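PDB 2I5I: UPF0249 protein EF_3048 from Enterococcus faecalis, which probably removes acetyl groups from acetylated carbohydrates as a magnesium-dependent hydrolase of the YdjC family, a step in the breakdown of oligosaccharides. Local coordinates for the interface of chains A and B. Sequence-based numbering; all coordinates share one arbitrary frame. Chains: chain A/B, UPF0249 protein EF_3048.

The interface of chains A and B. Residues chain A 219-220, 223-224; chain B 217, 233-234, 237.
This patch belongs to the two-fold interface of chains A and B. The start of helix 220-225 of chain A meets helix 231-240 of chain B, and A:Thr220 is the central residue.

In A:Thr220, CG2 is anti to the carbonyl carbon and OG1 sits between that carbon and N. The methyl CG2 points at the B helix between two residues one turn apart. It lies 3.9 Å from CG1 of B:Ile233 and about as far from CB of B:Glu237. It also touches the carbonyl O of B:Ile233 at 3.4 Å, a contact and not a bond. B:Glu237 runs extended, with CG anti to the backbone N, and crosses the threonine at about a right angle. CG1 of B:Ile233 sits between its own backbone N and carbonyl carbon (chi1 62°), which sends CD1 out to A:Gln223. There CD1 lies 3.9 Å from the amide carbon CD, and the two side chains cross. Beside the helix start, CB of A:Asp219 touches the CD1-CE1 side of the B:Phe217 ring, 3.8 Å from CE1.

The polar groups meet through water. Water 1 takes the N-H of A:Thr220 at 2.9 Å from N, with 162° at the hydrogen. It also lies 2.8 Å from the carbonyl O of B:Ile233. Water 2 links the hydroxyl OG1 of A:Thr220, at 2.7 Å, to the carboxylate OE2 of B:Glu237.

The protein is a homodimer. If this interface is the dimer's, the patch and its symmetry twin would help join the subunits.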
ATOM      1  N   ASP A 219      19.503  13.023 -13.822  1.00 22.08           N
ATOM      2  CA  ASP A 219      18.542  14.125 -13.928  1.00 20.32           C
ATOM      3  C   ASP A 219      19.349  15.419 -14.016  1.00 21.14           C
ATOM      4  O   ASP A 219      20.580  15.428 -13.871  1.00 23.24           O
ATOM      5  CB  ASP A 219      17.500  14.193 -12.842  1.00 20.99           C
ATOM      6  CG  ASP A 219      17.915  14.148 -11.385  1.00 23.93           C
ATOM      7  OD1 ASP A 219      19.117  14.150 -11.033  1.00 20.71           O
ATOM      8  OD2 ASP A 219      17.001  14.080 -10.533  1.00 23.13           O
ATOM      9  N   THR A 220      18.697  16.531 -14.308  1.00 20.10           N
ATOM     10  CA  THR A 220      19.478  17.769 -14.357  1.00 20.24           C
ATOM     11  C   THR A 220      19.993  18.115 -12.959  1.00 19.37           C
ATOM     12  O   THR A 220      21.037  18.741 -12.849  1.00 24.66           O
ATOM     13  CB  THR A 220      18.664  18.964 -14.869  1.00 20.42           C
ATOM     14  OG1 THR A 220      17.485  19.097 -14.057  1.00 21.79           O
ATOM     15  CG2 THR A 220      18.178  18.728 -16.290  1.00 29.12           C
ATOM     16  N   GLN A 223      23.231  16.560 -12.580  1.00 25.75           N
ATOM     17  CA  GLN A 223      24.171  17.248 -13.467  1.00 25.89           C
ATOM     18  C   GLN A 223      24.638  18.591 -12.911  1.00 27.47           C
ATOM     19  O   GLN A 223      25.762  19.050 -13.144  1.00 31.67           O
ATOM     20  CB  GLN A 223      23.498  17.522 -14.803  1.00 31.48           C
ATOM     21  CG  GLN A 223      23.521  16.446 -15.865  1.00 40.15           C
ATOM     22  CD  GLN A 223      23.387  17.113 -17.238  1.00 34.79           C
ATOM     23  OE1 GLN A 223      22.600  18.052 -17.371  1.00 32.00           O
ATOM     24  NE2 GLN A 223      24.153  16.640 -18.208  1.00 34.11           N
ATOM     25  N   ASN A 224      23.742  19.252 -12.200  1.00 21.03           N
ATOM     26  CA  ASN A 224      23.978  20.586 -11.684  1.00 24.42           C
ATOM     27  C   ASN A 224      24.928  20.546 -10.479  1.00 31.98           C
ATOM     28  O   ASN A 224      25.607  21.526 -10.205  1.00 36.57           O
ATOM     29  CB  ASN A 224      22.668  21.228 -11.251  1.00 25.53           C
ATOM     30  CG  ASN A 224      21.789  21.652 -12.434  1.00 23.34           C
ATOM     31  OD1 ASN A 224      22.225  21.690 -13.573  1.00 30.88           O
ATOM     32  ND2 ASN A 224      20.538  21.967 -12.119  1.00 37.35           N
TER
ATOM     33  N   PHE B 217      14.506  10.228 -17.063  1.00 21.98           N
ATOM     34  CA  PHE B 217      15.842  10.113 -16.500  1.00 22.44           C
ATOM     35  C   PHE B 217      16.633   9.229 -17.475  1.00 24.76           C
ATOM     36  O   PHE B 217      16.034   8.501 -18.263  1.00 18.30           O
ATOM     37  CB  PHE B 217      15.880   9.498 -15.109  1.00 16.36           C
ATOM     38  CG  PHE B 217      15.101  10.305 -14.078  1.00 14.73           C
ATOM     39  CD1 PHE B 217      14.940  11.681 -14.147  1.00 17.45           C
ATOM     40  CD2 PHE B 217      14.514   9.660 -13.018  1.00 14.92           C
ATOM     41  CE1 PHE B 217      14.191  12.336 -13.174  1.00 15.05           C
ATOM     42  CE2 PHE B 217      13.775  10.310 -12.046  1.00 17.38           C
ATOM     43  CZ  PHE B 217      13.617  11.688 -12.105  1.00 14.43           C
ATOM     44  N   ILE B 233      16.151  14.902 -20.183  1.00 19.61           N
ATOM     45  CA  ILE B 233      16.189  15.376 -18.785  1.00 19.30           C
ATOM     46  C   ILE B 233      15.872  16.855 -18.719  1.00 18.77           C
ATOM     47  O   ILE B 233      15.375  17.425 -17.745  1.00 20.41           O
ATOM     48  CB  ILE B 233      17.548  15.078 -18.111  1.00 16.61           C
ATOM     49  CG1 ILE B 233      18.751  15.752 -18.754  1.00 24.86           C
ATOM     50  CG2 ILE B 233      17.758  13.573 -18.049  1.00 20.71           C
ATOM     51  CD1 ILE B 233      20.114  15.275 -18.305  1.00 21.92           C
ATOM     52  N   ARG B 234      16.180  17.555 -19.815  1.00 20.20           N
ATOM     53  CA  ARG B 234      15.880  18.988 -19.859  1.00 21.66           C
ATOM     54  C   ARG B 234      14.370  19.185 -19.898  1.00 19.62           C
ATOM     55  O   ARG B 234      13.866  20.188 -19.385  1.00 21.33           O
ATOM     56  CB  ARG B 234      16.580  19.680 -21.031  1.00 26.36           C
ATOM     57  CG  ARG B 234      18.101  19.688 -20.922  1.00 34.62           C
ATOM     58  CD  ARG B 234      18.739  20.931 -21.503  1.00 37.88           C
ATOM     59  N   GLU B 237      13.151  18.961 -16.461  1.00 18.92           N
ATOM     60  CA  GLU B 237      13.419  20.217 -15.760  1.00 20.95           C
ATOM     61  C   GLU B 237      12.384  21.265 -16.113  1.00 22.20           C
ATOM     62  O   GLU B 237      11.783  21.971 -15.319  1.00 21.03           O
ATOM     63  CB  GLU B 237      14.834  20.688 -16.141  1.00 24.99           C
ATOM     64  CG  GLU B 237      15.286  21.978 -15.491  1.00 30.64           C
ATOM     65  CD  GLU B 237      16.705  22.389 -15.809  1.00 35.93           C
ATOM     66  OE1 GLU B 237      17.228  22.133 -16.915  1.00 35.27           O
ATOM     67  OE2 GLU B 237      17.342  22.994 -14.916  1.00 33.06           O
TER
HETATM   68  O   HOH W   1      16.017  16.205 -15.304  1.00 22.24           O
HETATM   69  O   HOH W   2      17.570  21.413 -12.701  1.00 32.43           O